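Local coordinates for protein glutaredoxin (Populus tremula x Populus tremuloides, PDB 2E7P) that binds a glutathione-ligated [2Fe-2S] cluster and probably reduces low-molecular-weight disulfides and proteins as a glutathione-disulfide oxidoreductase, at residues V43-K48 against P101-A106; D88-K93 against N97-L102. All coordinates share one frame; numbering follows the deposited sequence.

Overall arrangement
From the N terminus, helix 3-18, strand 22-26 and helix 31-42 come before the loop at 43-48, the first half of interaction 1, which leads into strand 48-51. The chain then builds helix 58-69 and the hairpin of strands 76-79 and 82-85, and passes the glutathione site as it enters helix 87-95. Interaction 2 closes a short turn between this helix and helix 99-110. Interaction 1 closes the much longer loop from 43-48 to the same last helix, so interaction 2 lies largely inside it, with Pro101 and Leu102 common to both. The two also touch: Val43 packs on Leu99 and Leu100, tying the exit of helix 31-42 to the C-terminal helix.

Interaction 1: residues V43-K48 against P101-A106; sequences VGASYK and PLLQDA
Leu103 leans out from its helix toward the loop at 43-48 and meets it mainly through one methyl, CD1, which touches both Val43 and Ala45. The closer partner is Val43: CG1 lies 3.5 Å from Leu103 CD1, and the two side chains reach for each other tip to tip. That branch of Val43 sits between its own backbone N and carbonyl carbon (chi1 75°), while CG2, anti to the backbone N, is left to pack on Leu100. Ala45 brings its CB to 3.6 Å from Leu103 CD1, adding a second methyl to the contact. Leu103 sets its CG anti to the carbonyl carbon, chi1 -70°, with CD1 carried outward to both partners. No hydrogen bond crosses here, and the join is a small apolar one near the surface. Leu103 also rests on Val22 and Ile79, so the same side chain links the loop to two strands of the sheet. Between the two touching residues, Gly44 takes a positive phi of 69° and turns the chain out of the preceding helix, so that Val43 and Ala45, flanking it in sequence, both point toward Leu103. This is a Schellman motif at the C-terminal end of helix 31-42, within the beta-alpha-beta crossover leading from strand 22-26 through that helix to the parallel strand 48-51 of the thioredoxin fold, here packed against the C-terminal helix of the glutaredoxin.

Interaction 2: residues D88-K93 against N97-L102; sequences DTVVEK and NELLPL. With GSH (glutathione), chain H.
The chain bends out of helix 87-95 where Lys93 O accepts a bond from Glu98 N, close to straight at 2.6 Å, and a second, weak one from Leu99 N. The Lys93 side chain, bent at chi2 (-68°), crosses that of Leu102 at about a right angle, its CD 4.1 Å from Leu102 CD1. It meets Glu98 obliquely: Glu98 OE1 lies 3.9 Å from Lys93 CD, and the salt bridge from Lys93 NZ to Glu98 OE1 is long, 4.0 Å. Asn97, at positive phi, is the C-prime residue of the Schellman motif that ends helix 87-95, with the Glu98 N to Lys93 O bond as its 6→1 closure, before helix 99-110 begins. An alanine in place of Lys93 would remove the aliphatic chain lying against Leu102 and would probably leave Glu98 without its distant positive partner. Deeper in, Val90 CG1 packs on Leu99 CD2 at 4.2 Å, Val90 also resting on Val36, Leu39 and Val77. At the start of the 88-93 segment, well away from Lys93, Asp88 N gives a nearly straight bond, 2.9 Å, to O12 of glutathione, a carboxylate oxygen of its glutamyl end.

Interaction 1: residues V43-K48 against P101-A106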
ATOM      1  N   VAL C  43     -13.236 -14.096   6.916  1.00 24.86           N
ATOM      2  CA  VAL C  43     -14.084 -15.196   6.481  1.00 24.48           C
ATOM      3  C   VAL C  43     -13.487 -16.588   6.892  1.00 23.99           C
ATOM      4  O   VAL C  43     -14.052 -17.625   6.572  1.00 23.92           O
ATOM      5  CB  VAL C  43     -14.409 -15.044   4.975  1.00 24.86           C
ATOM      6  CG1 VAL C  43     -13.200 -15.413   4.129  1.00 24.35           C
ATOM      7  CG2 VAL C  43     -15.653 -15.873   4.551  1.00 26.56           C
ATOM      8  N   GLY C  44     -12.389 -16.591   7.651  1.00 23.36           N
ATOM      9  CA  GLY C  44     -11.724 -17.829   8.072  1.00 24.05           C
ATOM     10  C   GLY C  44     -11.024 -18.660   6.991  1.00 24.31           C
ATOM     11  O   GLY C  44     -10.838 -19.869   7.148  1.00 24.72           O
ATOM     12  N   ALA C  45     -10.611 -18.029   5.905  1.00 23.92           N
ATOM     13  CA  ALA C  45      -9.970 -18.741   4.799  1.00 24.61           C
ATOM     14  C   ALA C  45      -8.480 -18.877   5.085  1.00 25.32           C
ATOM     15  O   ALA C  45      -7.907 -17.984   5.697  1.00 24.04           O
ATOM     16  CB  ALA C  45     -10.152 -17.964   3.528  1.00 24.08           C
ATOM     17  N   SER C  46      -7.861 -19.978   4.653  1.00 25.20           N
ATOM     18  CA  SER C  46      -6.385 -20.021   4.590  1.00 26.91           C
ATOM     19  C   SER C  46      -5.959 -19.627   3.190  1.00 26.06           C
ATOM     20  O   SER C  46      -6.652 -19.935   2.212  1.00 25.94           O
ATOM     21  CB  SER C  46      -5.822 -21.419   4.893  1.00 27.54           C
ATOM     22  OG  SER C  46      -6.626 -22.106   5.845  1.00 33.63           O
ATOM     23  N   TYR C  47      -4.808 -18.976   3.054  1.00 25.56           N
ATOM     24  CA  TYR C  47      -4.447 -18.508   1.721  1.00 25.75           C
ATOM     25  C   TYR C  47      -2.948 -18.419   1.653  1.00 25.14           C
ATOM     26  O   TYR C  47      -2.290 -18.333   2.669  1.00 25.58           O
ATOM     27  CB  TYR C  47      -5.111 -17.142   1.410  1.00 25.67           C
ATOM     28  CG  TYR C  47      -4.945 -16.122   2.518  1.00 27.45           C
ATOM     29  CD1 TYR C  47      -3.868 -15.210   2.522  1.00 26.76           C
ATOM     30  CD2 TYR C  47      -5.837 -16.088   3.599  1.00 26.63           C
ATOM     31  CE1 TYR C  47      -3.714 -14.301   3.589  1.00 25.59           C
ATOM     32  CE2 TYR C  47      -5.682 -15.179   4.641  1.00 24.77           C
ATOM     33  CZ  TYR C  47      -4.632 -14.302   4.634  1.00 25.70           C
ATOM     34  OH  TYR C  47      -4.513 -13.413   5.700  1.00 27.48           O
ATOM     35  N   LYS C  48      -2.413 -18.435   0.453  1.00 25.02           N
ATOM     36  CA  LYS C  48      -0.993 -18.244   0.269  1.00 25.31           C
ATOM     37  C   LYS C  48      -0.738 -16.822  -0.249  1.00 24.97           C
ATOM     38  O   LYS C  48      -1.424 -16.349  -1.136  1.00 24.39           O
ATOM     39  CB  LYS C  48      -0.485 -19.288  -0.716  1.00 25.53           C
ATOM     40  CG  LYS C  48       0.905 -19.043  -1.187  1.00 26.64           C
ATOM     41  CD  LYS C  48       1.324 -20.099  -2.167  1.00 30.81           C
ATOM     42  CE  LYS C  48       2.716 -19.786  -2.656  1.00 33.12           C
ATOM     43  NZ  LYS C  48       3.431 -21.045  -2.769  1.00 37.52           N
ATOM     44  N   PRO C 101     -19.292 -18.625  -0.442  1.00 25.07           N
ATOM     45  CA  PRO C 101     -19.546 -19.597  -1.534  1.00 24.80           C
ATOM     46  C   PRO C 101     -18.395 -19.820  -2.521  1.00 24.55           C
ATOM     47  O   PRO C 101     -18.142 -20.964  -2.892  1.00 24.15           O
ATOM     48  CB  PRO C 101     -20.774 -19.026  -2.247  1.00 24.94           C
ATOM     49  CG  PRO C 101     -21.458 -18.211  -1.232  1.00 25.19           C
ATOM     50  CD  PRO C 101     -20.437 -17.704  -0.269  1.00 25.21           C
ATOM     51  N   LEU C 102     -17.663 -18.774  -2.912  1.00 24.77           N
ATOM     52  CA  LEU C 102     -16.503 -18.964  -3.808  1.00 25.11           C
ATOM     53  C   LEU C 102     -15.500 -19.933  -3.199  1.00 24.80           C
ATOM     54  O   LEU C 102     -14.967 -20.839  -3.896  1.00 25.10           O
ATOM     55  CB  LEU C 102     -15.779 -17.641  -4.092  1.00 24.88           C
ATOM     56  CG  LEU C 102     -16.405 -16.648  -5.066  1.00 27.74           C
ATOM     57  CD1 LEU C 102     -15.626 -15.346  -4.935  1.00 28.67           C
ATOM     58  CD2 LEU C 102     -16.342 -17.210  -6.492  1.00 27.65           C
ATOM     59  N   LEU C 103     -15.247 -19.735  -1.906  1.00 24.28           N
ATOM     60  CA  LEU C 103     -14.245 -20.508  -1.163  1.00 25.80           C
ATOM     61  C   LEU C 103     -14.713 -21.954  -1.032  1.00 27.09           C
ATOM     62  O   LEU C 103     -13.949 -22.904  -1.261  1.00 26.77           O
ATOM     63  CB  LEU C 103     -14.000 -19.894   0.228  1.00 24.35           C
ATOM     64  CG  LEU C 103     -13.269 -18.564   0.244  1.00 25.15           C
ATOM     65  CD1 LEU C 103     -13.263 -17.930   1.657  1.00 25.62           C
ATOM     66  CD2 LEU C 103     -11.843 -18.729  -0.292  1.00 22.56           C
ATOM     67  N   GLN C 104     -15.977 -22.102  -0.652  1.00 27.76           N
ATOM     68  CA  GLN C 104     -16.522 -23.428  -0.415  1.00 29.48           C
ATOM     69  C   GLN C 104     -16.720 -24.210  -1.710  1.00 29.56           C
ATOM     70  O   GLN C 104     -16.478 -25.400  -1.734  1.00 30.69           O
ATOM     71  CB  GLN C 104     -17.792 -23.321   0.420  1.00 29.50           C
ATOM     72  CG  GLN C 104     -17.451 -22.837   1.818  1.00 32.02           C
ATOM     73  CD  GLN C 104     -18.639 -22.791   2.717  1.00 36.60           C
ATOM     74  OE1 GLN C 104     -19.739 -22.428   2.302  1.00 37.23           O
ATOM     75  NE2 GLN C 104     -18.420 -23.126   3.984  1.00 39.86           N
ATOM     76  N   ASP C 105     -17.129 -23.543  -2.785  1.00 30.57           N
ATOM     77  CA  ASP C 105     -17.276 -24.198  -4.079  1.00 32.00           C
ATOM     78  C   ASP C 105     -15.933 -24.657  -4.639  1.00 32.28           C
ATOM     79  O   ASP C 105     -15.835 -25.754  -5.213  1.00 32.58           O
ATOM     80  CB  ASP C 105     -17.991 -23.295  -5.089  1.00 32.77           C
ATOM     81  CG  ASP C 105     -19.456 -23.114  -4.768  1.00 37.86           C
ATOM     82  OD1 ASP C 105     -19.987 -23.818  -3.845  1.00 42.03           O
ATOM     83  OD2 ASP C 105     -20.077 -22.239  -5.420  1.00 41.90           O
ATOM     84  N   ALA C 106     -14.908 -23.819  -4.498  1.00 31.80           N
ATOM     85  CA  ALA C 106     -13.559 -24.192  -4.914  1.00 31.82           C
ATOM     86  C   ALA C 106     -13.070 -25.393  -4.099  1.00 32.58           C
ATOM     87  O   ALA C 106     -12.424 -26.296  -4.635  1.00 32.87           O
ATOM     88  CB  ALA C 106     -12.592 -23.016  -4.745  1.00 31.24           C
TER

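Interaction 2: residues D88-K93 against N97-L102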
ATOM      1  N   ASP C  88     -10.872  -4.069  -4.646  1.00 19.87           N
ATOM      2  CA  ASP C  88     -12.250  -3.674  -4.887  1.00 21.70           C
ATOM      3  C   ASP C  88     -13.123  -4.907  -5.102  1.00 22.62           C
ATOM      4  O   ASP C  88     -14.183  -5.015  -4.497  1.00 22.37           O
ATOM      5  CB  ASP C  88     -12.394  -2.714  -6.074  1.00 21.54           C
ATOM      6  CG  ASP C  88     -11.846  -1.345  -5.782  1.00 25.91           C
ATOM      7  OD1 ASP C  88     -11.566  -1.010  -4.608  1.00 29.60           O
ATOM      8  OD2 ASP C  88     -11.658  -0.572  -6.741  1.00 31.88           O
ATOM      9  N   THR C  89     -12.673  -5.832  -5.961  1.00 22.85           N
ATOM     10  CA  THR C  89     -13.407  -7.082  -6.170  1.00 23.76           C
ATOM     11  C   THR C  89     -13.678  -7.834  -4.870  1.00 23.74           C
ATOM     12  O   THR C  89     -14.839  -8.266  -4.619  1.00 24.12           O
ATOM     13  CB  THR C  89     -12.703  -8.042  -7.156  1.00 24.68           C
ATOM     14  OG1 THR C  89     -12.319  -7.325  -8.338  1.00 25.58           O
ATOM     15  CG2 THR C  89     -13.656  -9.159  -7.547  1.00 25.20           C
ATOM     16  N   VAL C  90     -12.630  -8.042  -4.060  1.00 22.67           N
ATOM     17  CA  VAL C  90     -12.794  -8.836  -2.840  1.00 21.70           C
ATOM     18  C   VAL C  90     -13.755  -8.162  -1.835  1.00 21.53           C
ATOM     19  O   VAL C  90     -14.578  -8.845  -1.190  1.00 20.81           O
ATOM     20  CB  VAL C  90     -11.441  -9.214  -2.144  1.00 22.41           C
ATOM     21  CG1 VAL C  90     -11.708  -9.992  -0.845  1.00 20.06           C
ATOM     22  CG2 VAL C  90     -10.597 -10.057  -3.061  1.00 22.09           C
ATOM     23  N   VAL C  91     -13.629  -6.841  -1.702  1.00 21.73           N
ATOM     24  CA  VAL C  91     -14.531  -6.049  -0.844  1.00 22.51           C
ATOM     25  C   VAL C  91     -15.978  -6.271  -1.324  1.00 23.27           C
ATOM     26  O   VAL C  91     -16.853  -6.590  -0.532  1.00 24.50           O
ATOM     27  CB  VAL C  91     -14.174  -4.527  -0.875  1.00 22.04           C
ATOM     28  CG1 VAL C  91     -15.286  -3.675  -0.202  1.00 23.75           C
ATOM     29  CG2 VAL C  91     -12.816  -4.234  -0.189  1.00 18.55           C
ATOM     30  N   GLU C  92     -16.216  -6.125  -2.619  1.00 23.51           N
ATOM     31  CA  GLU C  92     -17.554  -6.389  -3.197  1.00 25.05           C
ATOM     32  C   GLU C  92     -18.127  -7.801  -2.937  1.00 23.33           C
ATOM     33  O   GLU C  92     -19.304  -7.951  -2.569  1.00 22.79           O
ATOM     34  CB  GLU C  92     -17.514  -6.110  -4.688  1.00 25.43           C
ATOM     35  CG  GLU C  92     -18.844  -5.769  -5.323  1.00 31.51           C
ATOM     36  CD  GLU C  92     -18.646  -5.346  -6.787  1.00 41.08           C
ATOM     37  OE1 GLU C  92     -18.817  -4.119  -7.128  1.00 42.16           O
ATOM     38  OE2 GLU C  92     -18.278  -6.249  -7.583  1.00 42.96           O
ATOM     39  N   LYS C  93     -17.309  -8.831  -3.127  1.00 22.53           N
ATOM     40  CA  LYS C  93     -17.700 -10.216  -2.782  1.00 22.59           C
ATOM     41  C   LYS C  93     -18.091 -10.394  -1.304  1.00 22.52           C
ATOM     42  O   LYS C  93     -19.099 -11.053  -0.960  1.00 21.31           O
ATOM     43  CB  LYS C  93     -16.577 -11.202  -3.140  1.00 23.67           C
ATOM     44  CG  LYS C  93     -16.193 -11.154  -4.653  1.00 24.20           C
ATOM     45  CD  LYS C  93     -17.312 -11.698  -5.524  1.00 25.08           C
ATOM     46  CE  LYS C  93     -16.834 -12.023  -6.968  1.00 27.72           C
ATOM     47  NZ  LYS C  93     -17.935 -11.737  -7.949  1.00 28.22           N
ATOM     48  N   ASN C  97     -21.861 -11.056   0.302  1.00 22.21           N
ATOM     49  CA  ASN C  97     -21.891 -12.418   0.849  1.00 22.91           C
ATOM     50  C   ASN C  97     -21.586 -13.462  -0.212  1.00 23.16           C
ATOM     51  O   ASN C  97     -22.140 -14.551  -0.220  1.00 22.67           O
ATOM     52  CB  ASN C  97     -23.267 -12.723   1.497  1.00 23.60           C
ATOM     53  CG  ASN C  97     -23.142 -13.535   2.785  1.00 25.21           C
ATOM     54  OD1 ASN C  97     -22.035 -13.874   3.209  1.00 25.64           O
ATOM     55  ND2 ASN C  97     -24.271 -13.838   3.415  1.00 22.07           N
ATOM     56  N   GLU C  98     -20.705 -13.112  -1.136  1.00 23.54           N
ATOM     57  CA  GLU C  98     -20.400 -14.020  -2.206  1.00 23.82           C
ATOM     58  C   GLU C  98     -19.040 -14.691  -2.002  1.00 23.97           C
ATOM     59  O   GLU C  98     -18.716 -15.639  -2.697  1.00 23.02           O
ATOM     60  CB  GLU C  98     -20.505 -13.267  -3.532  1.00 24.17           C
ATOM     61  CG  GLU C  98     -21.978 -13.149  -3.970  1.00 27.20           C
ATOM     62  CD  GLU C  98     -22.183 -12.211  -5.140  1.00 33.76           C
ATOM     63  OE1 GLU C  98     -21.182 -11.627  -5.618  1.00 35.47           O
ATOM     64  OE2 GLU C  98     -23.359 -12.041  -5.555  1.00 36.42           O
ATOM     65  N   LEU C  99     -18.265 -14.174  -1.042  1.00 23.25           N
ATOM     66  CA  LEU C  99     -16.901 -14.617  -0.798  1.00 23.72           C
ATOM     67  C   LEU C  99     -16.870 -16.016  -0.203  1.00 24.06           C
ATOM     68  O   LEU C  99     -16.126 -16.856  -0.680  1.00 23.57           O
ATOM     69  CB  LEU C  99     -16.159 -13.625   0.116  1.00 24.27           C
ATOM     70  CG  LEU C  99     -14.663 -13.783   0.373  1.00 24.82           C
ATOM     71  CD1 LEU C  99     -13.913 -13.813  -0.970  1.00 23.45           C
ATOM     72  CD2 LEU C  99     -14.190 -12.646   1.281  1.00 23.51           C
ATOM     73  N   LEU C 100     -17.723 -16.283   0.783  1.00 23.99           N
ATOM     74  CA  LEU C 100     -17.788 -17.625   1.338  1.00 25.03           C
ATOM     75  C   LEU C 100     -18.158 -18.741   0.303  1.00 24.55           C
ATOM     76  O   LEU C 100     -17.425 -19.699   0.206  1.00 24.40           O
ATOM     77  CB  LEU C 100     -18.599 -17.685   2.644  1.00 24.80           C
ATOM     78  CG  LEU C 100     -18.625 -19.074   3.267  1.00 26.46           C
ATOM     79  CD1 LEU C 100     -17.260 -19.480   3.828  1.00 26.36           C
ATOM     80  CD2 LEU C 100     -19.741 -19.182   4.293  1.00 28.08           C
ATOM     81  N   PRO C 101     -19.292 -18.625  -0.442  1.00 25.07           N
ATOM     82  CA  PRO C 101     -19.546 -19.597  -1.534  1.00 24.80           C
ATOM     83  C   PRO C 101     -18.395 -19.820  -2.521  1.00 24.55           C
ATOM     84  O   PRO C 101     -18.142 -20.964  -2.892  1.00 24.15           O
ATOM     85  CB  PRO C 101     -20.774 -19.026  -2.247  1.00 24.94           C
ATOM     86  CG  PRO C 101     -21.458 -18.211  -1.232  1.00 25.19           C
ATOM     87  CD  PRO C 101     -20.437 -17.704  -0.269  1.00 25.21           C
ATOM     88  N   LEU C 102     -17.663 -18.774  -2.912  1.00 24.77           N
ATOM     89  CA  LEU C 102     -16.503 -18.964  -3.808  1.00 25.11           C
ATOM     90  C   LEU C 102     -15.500 -19.933  -3.199  1.00 24.80           C
ATOM     91  O   LEU C 102     -14.967 -20.839  -3.896  1.00 25.10           O
ATOM     92  CB  LEU C 102     -15.779 -17.641  -4.092  1.00 24.88           C
ATOM     93  CG  LEU C 102     -16.405 -16.648  -5.066  1.00 27.74           C
ATOM     94  CD1 LEU C 102     -15.626 -15.346  -4.935  1.00 28.67           C
ATOM     95  CD2 LEU C 102     -16.342 -17.210  -6.492  1.00 27.65           C
TER
HETATM   96  N1  GSH H1000      -8.389  -1.201  -8.233  1.00 23.94           N
HETATM   97  CA1 GSH H1000      -7.218  -1.969  -7.800  1.00 25.14           C
HETATM   98  C1  GSH H1000      -7.670  -2.956  -6.763  1.00 24.57           C
HETATM   99  O11 GSH H1000      -6.948  -3.928  -6.397  1.00 21.59           O
HETATM  100  O12 GSH H1000      -8.820  -2.773  -6.303  1.00 26.44           O
HETATM  101  CB1 GSH H1000      -6.125  -1.007  -7.305  1.00 24.39           C
HETATM  102  CG1 GSH H1000      -4.797  -1.720  -6.961  1.00 22.08           C
HETATM  103  CD1 GSH H1000      -3.640  -0.759  -6.905  1.00 20.93           C
HETATM  104  OE1 GSH H1000      -3.766   0.421  -7.199  1.00 19.52           O
HETATM  105  N2  GSH H1000      -2.458  -1.281  -6.600  1.00 21.28           N
HETATM  106  CA2 GSH H1000      -1.246  -0.454  -6.555  1.00 23.48           C
HETATM  107  C2  GSH H1000      -0.179  -1.162  -7.361  1.00 26.61           C
HETATM  108  O2  GSH H1000      -0.195  -2.395  -7.555  1.00 27.24           O
HETATM  109  CB2 GSH H1000      -0.786  -0.273  -5.072  1.00 23.13           C
HETATM  110  SG2 GSH H1000      -1.754   0.457  -3.684  1.00 27.67           S
HETATM  111  N3  GSH H1000       0.811  -0.430  -7.880  1.00 23.32           N
HETATM  112  CA3 GSH H1000       1.879  -1.034  -8.625  1.00 25.36           C
HETATM  113  C3  GSH H1000       2.715  -1.859  -7.652  1.00 30.17           C
HETATM  114  O31 GSH H1000       2.798  -1.561  -6.435  1.00 29.42           O
HETATM  115  O32 GSH H1000       3.328  -2.832  -8.113  1.00 33.73           O